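Glycinin A3B4 subunit (Glycine max, PDB 2D5F) serves as a seed storage protein of the 11S globulin family, a two-cupin subunit that assembles into hexamers. Local coordinates at residues 399-404 with 410-415; 31-36 with 419-424; 430-435 with 439-444. One frame throughout, in Å; residues are numbered along the deposited sequence.

Contact 1. Residues 399-404 with 410-415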
loop_
_atom_site.group_PDB
_atom_site.type_symbol
_atom_site.label_atom_id
_atom_site.label_comp_id
_atom_site.label_asym_id
_atom_site.label_seq_id
_atom_site.Cartn_x
_atom_site.Cartn_y
_atom_site.Cartn_z
ATOM N N GLY B 399 -36.975 10.295 -18.659
ATOM C CA GLY B 399 -36.161 10.491 -19.839
ATOM C C GLY B 399 -36.039 9.232 -20.664
ATOM O O GLY B 399 -36.435 8.154 -20.232
ATOM N N ARG B 400 -35.484 9.376 -21.857
ATOM C CA ARG B 400 -35.294 8.251 -22.757
ATOM C C ARG B 400 -33.902 7.674 -22.500
ATOM O O ARG B 400 -32.907 8.399 -22.531
ATOM C CB ARG B 400 -35.421 8.725 -24.210
ATOM C CG ARG B 400 -35.171 7.659 -25.271
ATOM C CD ARG B 400 -36.251 6.594 -25.284
ATOM N NE ARG B 400 -36.883 6.459 -26.597
ATOM C CZ ARG B 400 -36.243 6.119 -27.714
ATOM N NH1 ARG B 400 -36.903 6.020 -28.862
ATOM N NH2 ARG B 400 -34.940 5.875 -27.689
ATOM N N VAL B 401 -33.845 6.377 -22.221
ATOM C CA VAL B 401 -32.579 5.704 -21.954
ATOM C C VAL B 401 -32.370 4.573 -22.950
ATOM O O VAL B 401 -33.317 3.870 -23.324
ATOM C CB VAL B 401 -32.545 5.130 -20.517
ATOM C CG1 VAL B 401 -31.217 4.431 -20.253
ATOM C CG2 VAL B 401 -32.779 6.251 -19.505
ATOM N N ARG B 402 -31.125 4.403 -23.382
ATOM C CA ARG B 402 -30.774 3.361 -24.337
ATOM C C ARG B 402 -29.489 2.667 -23.900
ATOM O O ARG B 402 -28.485 3.324 -23.623
ATOM C CB ARG B 402 -30.590 3.975 -25.725
ATOM C CG ARG B 402 -31.738 4.898 -26.102
ATOM C CD ARG B 402 -31.450 5.780 -27.306
ATOM N NE ARG B 402 -32.458 6.833 -27.410
ATOM C CZ ARG B 402 -32.608 7.633 -28.458
ATOM N NH1 ARG B 402 -33.555 8.563 -28.458
ATOM N NH2 ARG B 402 -31.818 7.501 -29.510
ATOM N N VAL B 403 -29.542 1.342 -23.813
ATOM C CA VAL B 403 -28.388 0.534 -23.428
ATOM C C VAL B 403 -28.107 -0.425 -24.583
ATOM O O VAL B 403 -28.998 -1.147 -25.027
ATOM C CB VAL B 403 -28.665 -0.271 -22.137
ATOM C CG1 VAL B 403 -27.447 -1.120 -21.778
ATOM C CG2 VAL B 403 -29.004 0.683 -20.984
ATOM N N VAL B 404 -26.866 -0.424 -25.062
ATOM C CA VAL B 404 -26.441 -1.257 -26.184
ATOM C C VAL B 404 -25.347 -2.235 -25.752
ATOM O O VAL B 404 -24.406 -1.832 -25.072
ATOM C CB VAL B 404 -25.895 -0.365 -27.327
ATOM C CG1 VAL B 404 -25.373 -1.220 -28.473
ATOM C CG2 VAL B 404 -26.989 0.574 -27.807
ATOM N N ALA B 410 -29.716 -2.855 -28.785
ATOM C CA ALA B 410 -30.213 -2.067 -27.669
ATOM C C ALA B 410 -31.040 -2.957 -26.741
ATOM O O ALA B 410 -32.231 -3.160 -26.970
ATOM C CB ALA B 410 -31.057 -0.907 -28.188
ATOM N N VAL B 411 -30.405 -3.487 -25.698
ATOM C CA VAL B 411 -31.084 -4.362 -24.752
ATOM C C VAL B 411 -32.121 -3.596 -23.953
ATOM O O VAL B 411 -32.971 -4.183 -23.275
ATOM C CB VAL B 411 -30.078 -5.053 -23.821
ATOM C CG1 VAL B 411 -29.247 -6.037 -24.630
ATOM C CG2 VAL B 411 -29.169 -4.020 -23.161
ATOM N N PHE B 412 -32.024 -2.273 -24.012
ATOM C CA PHE B 412 -33.007 -1.414 -23.381
ATOM C C PHE B 412 -33.118 -0.169 -24.232
ATOM O O PHE B 412 -32.112 0.372 -24.697
ATOM C CB PHE B 412 -32.645 -1.012 -21.950
ATOM C CG PHE B 412 -33.715 -0.177 -21.286
ATOM C CD1 PHE B 412 -33.751 1.206 -21.457
ATOM C CD2 PHE B 412 -34.730 -0.784 -20.549
ATOM C CE1 PHE B 412 -34.780 1.973 -20.905
ATOM C CE2 PHE B 412 -35.772 -0.025 -19.991
ATOM C CZ PHE B 412 -35.794 1.356 -20.172
ATOM N N ASP B 413 -34.350 0.278 -24.440
ATOM C CA ASP B 413 -34.601 1.464 -25.242
ATOM C C ASP B 413 -35.994 1.944 -24.898
ATOM O O ASP B 413 -36.977 1.465 -25.460
ATOM C CB ASP B 413 -34.533 1.129 -26.738
ATOM C CG ASP B 413 -34.478 2.372 -27.613
ATOM O OD1 ASP B 413 -34.970 3.432 -27.176
ATOM O OD2 ASP B 413 -33.951 2.289 -28.740
ATOM N N GLY B 414 -36.087 2.877 -23.962
ATOM C CA GLY B 414 -37.395 3.372 -23.586
ATOM C C GLY B 414 -37.333 4.459 -22.543
ATOM O O GLY B 414 -36.263 4.962 -22.215
ATOM N N GLU B 415 -38.499 4.824 -22.032
ATOM C CA GLU B 415 -38.604 5.856 -21.019
ATOM C C GLU B 415 -38.260 5.242 -19.675
ATOM O O GLU B 415 -38.551 4.075 -19.428
ATOM C CB GLU B 415 -40.035 6.401 -20.966
ATOM C CG GLU B 415 -40.568 6.912 -22.294
ATOM C CD GLU B 415 -39.770 8.083 -22.824
ATOM O OE1 GLU B 415 -39.713 9.126 -22.139
ATOM O OE2 GLU B 415 -39.198 7.958 -23.924
#
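F412 lays its ring alongside V401, turning an edge to that residue's carbonyl: CD1 lies 3.3 Å from V401 O, while CE1 reaches V401 CB at 3.9 Å. With CG anti to the backbone N (chi1 -177°), the ring is carried along the strand, and L422 packs on both F412 and V401. Branched V401 and V403 suit the buried face of an extended strand. V403 CG1 meets V411 CG2 at 3.6 Å, and V403 CB also faces the CB of F412. The other face carries R400, R402, D413 and E415, with V404 and A410 at one end, and part of it packs on a second subunit. R400, its chain bent at chi2 and chi3, brings its guanidinium between two acids: D413 OD1 lies over one face in a salt bridge, though at an implausibly short spacing that leaves the group's exact placing doubtful, and E415 OE2 stands at the edge in a long bridge to NE. R402 runs alongside D413, its CG 3.7 Å from OD1. Between the chains, V401 N donates almost straight to G414 O (2.8 Å, 177°), G414 N returns the bond to V401 O, and V403 N reaches F412 O at 2.9 Å. Two residues, V411 and F412, sit opposite the single V403, a classic beta bulge in this antiparallel hairpin of the C-terminal cupin barrel.

Contact 2. Residues 31-36 with 419-424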
loop_
_atom_site.group_PDB
_atom_site.type_symbol
_atom_site.label_atom_id
_atom_site.label_comp_id
_atom_site.label_asym_id
_atom_site.label_seq_id
_atom_site.Cartn_x
_atom_site.Cartn_y
_atom_site.Cartn_z
ATOM N N GLU B 31 -39.590 -1.692 1.057
ATOM C CA GLU B 31 -39.903 -2.256 -0.245
ATOM C C GLU B 31 -38.628 -2.827 -0.837
ATOM O O GLU B 31 -37.601 -2.152 -0.873
ATOM C CB GLU B 31 -40.447 -1.166 -1.159
ATOM C CG GLU B 31 -41.772 -0.593 -0.704
ATOM C CD GLU B 31 -42.138 0.648 -1.472
ATOM O OE1 GLU B 31 -41.762 1.752 -1.030
ATOM O OE2 GLU B 31 -42.786 0.520 -2.532
ATOM N N THR B 32 -38.680 -4.071 -1.295
ATOM C CA THR B 32 -37.493 -4.674 -1.881
ATOM C C THR B 32 -37.711 -5.163 -3.298
ATOM O O THR B 32 -38.821 -5.533 -3.677
ATOM C CB THR B 32 -36.987 -5.871 -1.037
ATOM O OG1 THR B 32 -37.985 -6.900 -1.004
ATOM C CG2 THR B 32 -36.678 -5.424 0.386
ATOM N N TRP B 33 -36.641 -5.133 -4.085
ATOM C CA TRP B 33 -36.671 -5.639 -5.454
ATOM C C TRP B 33 -36.223 -7.091 -5.289
ATOM O O TRP B 33 -35.297 -7.363 -4.524
ATOM C CB TRP B 33 -35.666 -4.887 -6.332
ATOM C CG TRP B 33 -36.156 -3.556 -6.889
ATOM C CD1 TRP B 33 -36.542 -3.301 -8.179
ATOM C CD2 TRP B 33 -36.253 -2.305 -6.188
ATOM N NE1 TRP B 33 -36.865 -1.971 -8.326
ATOM C CE2 TRP B 33 -36.701 -1.338 -7.120
ATOM C CE3 TRP B 33 -36.008 -1.908 -4.862
ATOM C CZ2 TRP B 33 -36.902 0.006 -6.772
ATOM C CZ3 TRP B 33 -36.209 -0.566 -4.512
ATOM C CH2 TRP B 33 -36.655 0.371 -5.466
ATOM N N ASN B 34 -36.889 -8.022 -5.965
ATOM C CA ASN B 34 -36.523 -9.435 -5.872
ATOM C C ASN B 34 -35.092 -9.589 -6.402
ATOM O O ASN B 34 -34.801 -9.202 -7.537
ATOM C CB ASN B 34 -37.481 -10.280 -6.718
ATOM C CG ASN B 34 -37.305 -11.766 -6.487
ATOM O OD1 ASN B 34 -36.187 -12.280 -6.490
ATOM N ND2 ASN B 34 -38.416 -12.469 -6.292
ATOM N N SER B 35 -34.204 -10.162 -5.600
ATOM C CA SER B 35 -32.815 -10.319 -6.027
ATOM C C SER B 35 -32.637 -11.334 -7.162
ATOM O O SER B 35 -31.548 -11.466 -7.714
ATOM C CB SER B 35 -31.936 -10.721 -4.836
ATOM O OG SER B 35 -32.335 -11.977 -4.320
ATOM N N GLN B 36 -33.709 -12.031 -7.526
ATOM C CA GLN B 36 -33.616 -13.032 -8.577
ATOM C C GLN B 36 -33.906 -12.558 -9.999
ATOM O O GLN B 36 -33.881 -13.352 -10.934
ATOM C CB GLN B 36 -34.476 -14.242 -8.210
ATOM C CG GLN B 36 -33.858 -15.047 -7.068
ATOM C CD GLN B 36 -34.797 -16.080 -6.481
ATOM O OE1 GLN B 36 -34.397 -16.892 -5.646
ATOM N NE2 GLN B 36 -36.055 -16.051 -6.907
ATOM N N GLY B 419 -38.550 6.298 -9.513
ATOM C CA GLY B 419 -38.860 5.049 -8.846
ATOM C C GLY B 419 -38.418 3.791 -9.559
ATOM O O GLY B 419 -38.475 2.706 -8.990
ATOM N N GLN B 420 -37.979 3.920 -10.806
ATOM C CA GLN B 420 -37.547 2.754 -11.555
ATOM C C GLN B 420 -36.053 2.492 -11.437
ATOM O O GLN B 420 -35.258 3.413 -11.281
ATOM C CB GLN B 420 -37.941 2.898 -13.022
ATOM C CG GLN B 420 -39.429 3.090 -13.187
ATOM C CD GLN B 420 -39.856 3.054 -14.625
ATOM O OE1 GLN B 420 -39.334 3.796 -15.453
ATOM N NE2 GLN B 420 -40.819 2.190 -14.934
ATOM N N LEU B 421 -35.701 1.217 -11.532
ATOM C CA LEU B 421 -34.328 0.746 -11.411
ATOM C C LEU B 421 -33.887 0.127 -12.735
ATOM O O LEU B 421 -34.591 -0.718 -13.277
ATOM C CB LEU B 421 -34.278 -0.318 -10.312
ATOM C CG LEU B 421 -32.937 -0.709 -9.710
ATOM C CD1 LEU B 421 -32.433 0.455 -8.866
ATOM C CD2 LEU B 421 -33.099 -1.946 -8.843
ATOM N N LEU B 422 -32.728 0.533 -13.250
ATOM C CA LEU B 422 -32.231 -0.016 -14.512
ATOM C C LEU B 422 -30.759 -0.377 -14.399
ATOM O O LEU B 422 -29.916 0.473 -14.099
ATOM C CB LEU B 422 -32.405 0.982 -15.659
ATOM C CG LEU B 422 -31.838 0.476 -16.993
ATOM C CD1 LEU B 422 -32.688 -0.699 -17.488
ATOM C CD2 LEU B 422 -31.825 1.591 -18.026
ATOM N N VAL B 423 -30.455 -1.646 -14.643
ATOM C CA VAL B 423 -29.082 -2.126 -14.578
ATOM C C VAL B 423 -28.349 -1.868 -15.883
ATOM O O VAL B 423 -28.883 -2.136 -16.966
ATOM C CB VAL B 423 -29.037 -3.641 -14.314
ATOM C CG1 VAL B 423 -27.600 -4.161 -14.459
ATOM C CG2 VAL B 423 -29.590 -3.939 -12.936
ATOM N N VAL B 424 -27.130 -1.344 -15.782
ATOM C CA VAL B 424 -26.315 -1.117 -16.962
ATOM C C VAL B 424 -25.039 -1.925 -16.737
ATOM O O VAL B 424 -24.144 -1.512 -15.998
ATOM C CB VAL B 424 -25.975 0.379 -17.161
ATOM C CG1 VAL B 424 -25.090 0.551 -18.399
ATOM C CG2 VAL B 424 -27.271 1.191 -17.313
#
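W33 leaves its backbone toward L421, carrying a side chain of the N-terminal cupin domain onto a strand of the C-terminal one; this is a buried seam of the two-domain, bicupin architecture of 11S globulins. From CB the chain runs to CG, placed anti to the carbonyl carbon, and the indole then reaches across to strand 421-424. CG lies 4.0 Å from L421 CD2, and CD1 comes slightly nearer to the same methyl, at 3.8 Å. That methyl sits over the five-membered ring, 3.8 Å from its centroid and only 10° off the normal, which makes a CH-pi contact. NE1 meets L421 CB at 3.7 Å, yet its polar partner lies elsewhere: it donates to the backbone O of L17, which satisfies the buried N-H. A leucine suits the spot because its branched apolar end can lay a methyl on the indole; with CG anti to the backbone N (chi1 -163°), the branch swings CD2 over the ring. V391 and Y393 pack on the same leucine, and V47 of the first domain touches both W33 and L421. A tryptophan is broad enough to span the seam, where the CA atoms of W33 and L421 stand 9.0 Å apart. Beyond the five-membered ring the benzo part extends to G419, a residue with positive phi (92°), a conformation that glycine adopts readily. There the rim carbon CZ2 approaches G419 O at 3.8 Å, with the oxygen at the ring edge, near its plane.

Contact 3. Residues 430-435 with 439-444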
loop_
_atom_site.group_PDB
_atom_site.type_symbol
_atom_site.label_atom_id
_atom_site.label_comp_id
_atom_site.label_asym_id
_atom_site.label_seq_id
_atom_site.Cartn_x
_atom_site.Cartn_y
_atom_site.Cartn_z
ATOM N N VAL B 430 -24.312 3.202 -22.738
ATOM C CA VAL B 430 -25.578 3.812 -22.365
ATOM C C VAL B 430 -25.628 5.312 -22.667
ATOM O O VAL B 430 -24.597 5.989 -22.723
ATOM C CB VAL B 430 -25.861 3.578 -20.856
ATOM C CG1 VAL B 430 -24.757 4.214 -20.012
ATOM C CG2 VAL B 430 -27.229 4.135 -20.476
ATOM N N ALA B 431 -26.837 5.821 -22.869
ATOM C CA ALA B 431 -27.047 7.239 -23.135
ATOM C C ALA B 431 -28.402 7.636 -22.559
ATOM O O ALA B 431 -29.318 6.815 -22.496
ATOM C CB ALA B 431 -27.004 7.511 -24.627
ATOM N N GLU B 432 -28.514 8.886 -22.125
ATOM C CA GLU B 432 -29.752 9.382 -21.532
ATOM C C GLU B 432 -30.105 10.792 -22.009
ATOM O O GLU B 432 -29.221 11.621 -22.223
ATOM C CB GLU B 432 -29.630 9.407 -20.001
ATOM C CG GLU B 432 -29.493 8.047 -19.329
ATOM C CD GLU B 432 -28.062 7.700 -18.934
ATOM O OE1 GLU B 432 -27.894 6.718 -18.183
ATOM O OE2 GLU B 432 -27.114 8.399 -19.365
ATOM N N GLN B 433 -31.399 11.055 -22.178
ATOM C CA GLN B 433 -31.863 12.383 -22.578
ATOM C C GLN B 433 -33.034 12.793 -21.698
ATOM O O GLN B 433 -34.053 12.106 -21.642
ATOM C CB GLN B 433 -32.294 12.425 -24.047
ATOM C CG GLN B 433 -32.852 13.796 -24.454
ATOM C CD GLN B 433 -32.843 14.016 -25.958
ATOM O OE1 GLN B 433 -32.976 13.072 -26.733
ATOM N NE2 GLN B 433 -32.694 15.269 -26.375
ATOM N N GLY B 434 -32.870 13.915 -21.006
ATOM C CA GLY B 434 -33.912 14.404 -20.125
ATOM C C GLY B 434 -35.225 14.642 -20.849
ATOM O O GLY B 434 -35.248 15.135 -21.980
ATOM N N GLY B 435 -36.321 14.283 -20.194
ATOM C CA GLY B 435 -37.625 14.469 -20.795
ATOM C C GLY B 435 -38.108 15.900 -20.664
ATOM O O GLY B 435 -37.324 16.838 -20.530
ATOM N N LEU B 439 -34.614 15.041 -15.931
ATOM C CA LEU B 439 -34.372 13.716 -15.375
ATOM C C LEU B 439 -33.247 13.756 -14.352
ATOM O O LEU B 439 -32.210 14.361 -14.598
ATOM C CB LEU B 439 -33.985 12.741 -16.488
ATOM C CG LEU B 439 -33.516 11.359 -16.020
ATOM C CD1 LEU B 439 -34.704 10.536 -15.537
ATOM C CD2 LEU B 439 -32.819 10.656 -17.165
ATOM N N GLU B 440 -33.462 13.110 -13.209
ATOM C CA GLU B 440 -32.452 13.048 -12.159
ATOM C C GLU B 440 -32.349 11.611 -11.678
ATOM O O GLU B 440 -33.362 10.928 -11.522
ATOM C CB GLU B 440 -32.823 13.913 -10.953
ATOM C CG GLU B 440 -33.024 15.380 -11.232
ATOM C CD GLU B 440 -33.033 16.196 -9.957
ATOM O OE1 GLU B 440 -33.466 17.361 -10.006
ATOM O OE2 GLU B 440 -32.594 15.679 -8.905
ATOM N N TYR B 441 -31.129 11.160 -11.426
ATOM C CA TYR B 441 -30.946 9.810 -10.938
ATOM C C TYR B 441 -29.584 9.596 -10.298
ATOM O O TYR B 441 -28.639 10.355 -10.522
ATOM C CB TYR B 441 -31.126 8.798 -12.078
ATOM C CG TYR B 441 -30.113 8.915 -13.196
ATOM C CD1 TYR B 441 -30.344 9.738 -14.299
ATOM C CD2 TYR B 441 -28.924 8.187 -13.157
ATOM C CE1 TYR B 441 -29.418 9.827 -15.339
ATOM C CE2 TYR B 441 -27.993 8.268 -14.188
ATOM C CZ TYR B 441 -28.242 9.083 -15.275
ATOM O OH TYR B 441 -27.322 9.133 -16.295
ATOM N N VAL B 442 -29.503 8.563 -9.473
ATOM C CA VAL B 442 -28.245 8.204 -8.849
ATOM C C VAL B 442 -27.852 6.928 -9.576
ATOM O O VAL B 442 -28.719 6.205 -10.079
ATOM C CB VAL B 442 -28.398 7.897 -7.338
ATOM C CG1 VAL B 442 -29.389 6.753 -7.122
ATOM C CG2 VAL B 442 -27.041 7.522 -6.751
ATOM N N VAL B 443 -26.557 6.663 -9.661
ATOM C CA VAL B 443 -26.088 5.450 -10.311
ATOM C C VAL B 443 -25.108 4.800 -9.374
ATOM O O VAL B 443 -24.063 5.373 -9.083
ATOM C CB VAL B 443 -25.310 5.708 -11.607
ATOM C CG1 VAL B 443 -25.100 4.390 -12.345
ATOM C CG2 VAL B 443 -26.027 6.686 -12.459
ATOM N N PHE B 444 -25.443 3.612 -8.895
ATOM C CA PHE B 444 -24.541 2.897 -8.014
ATOM C C PHE B 444 -23.606 2.088 -8.914
ATOM O O PHE B 444 -24.044 1.503 -9.902
ATOM C CB PHE B 444 -25.324 1.962 -7.096
ATOM C CG PHE B 444 -26.366 2.654 -6.251
ATOM C CD1 PHE B 444 -27.712 2.609 -6.608
ATOM C CD2 PHE B 444 -26.003 3.316 -5.078
ATOM C CE1 PHE B 444 -28.687 3.208 -5.808
ATOM C CE2 PHE B 444 -26.972 3.923 -4.267
ATOM C CZ PHE B 444 -28.315 3.868 -4.630
#
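Strands 430-435 and 439-444 pass at 131° with their axes 7.1 Å apart at closest approach, closing together near G434 and L439, whose CA atoms are 4.8 Å apart. They belong to the two different sheets of the C-terminal cupin barrel, and the side chains that meet between them fill its inside. At the narrow end G434 presents a bare CA, on which L439 CB rests at 4.0 Å. L439 CD2 then leans toward the CB of E432, 4.4 Å away, a loose apolar touch at the base of the acid. Farther in, E432 bends at chi2 and brings its carboxylate to the hydroxyl of Y441. The tyrosine sends its CG between the backbone N and the carbonyl carbon (chi1 63°), which points the ring into the barrel, where V372 and I392 pack on it. A nearby cation, the magnesium ion about 3 Å from the E432 side chain, probably makes a buried carboxylate tolerable here; E432 also packs on H383. The side chains of E432 and Y441 cross nearly at a right angle, carboxylate and ring planes 38° apart, with Y441 OH 3.1 Å from E432 OE1 and 3.2 Å from E432 OE2.

How the contacts relate
Contacts 1 and 3 belong wholly to the C-terminal cupin barrel and share a sheet, in which strands 398-404 and 429-435 are neighbours; contact 2 instead joins the two cupin domains, and contact 1 is nested inside the chain loop that it closes. Contact 1 is only partly buried: one side carries charged pairs and packs in part on a second subunit, while V401 and F412 face inward onto L422. Contacts 2 and 3 are buried. The seam of contact 2 is apolar, an indole against leucine, whereas contact 3 brings a phenol up to an acid that lies next to a magnesium ion. V424 of strand 421-424 packs on V430 of strand 429-435, so strands of contacts 2 and 3 also meet.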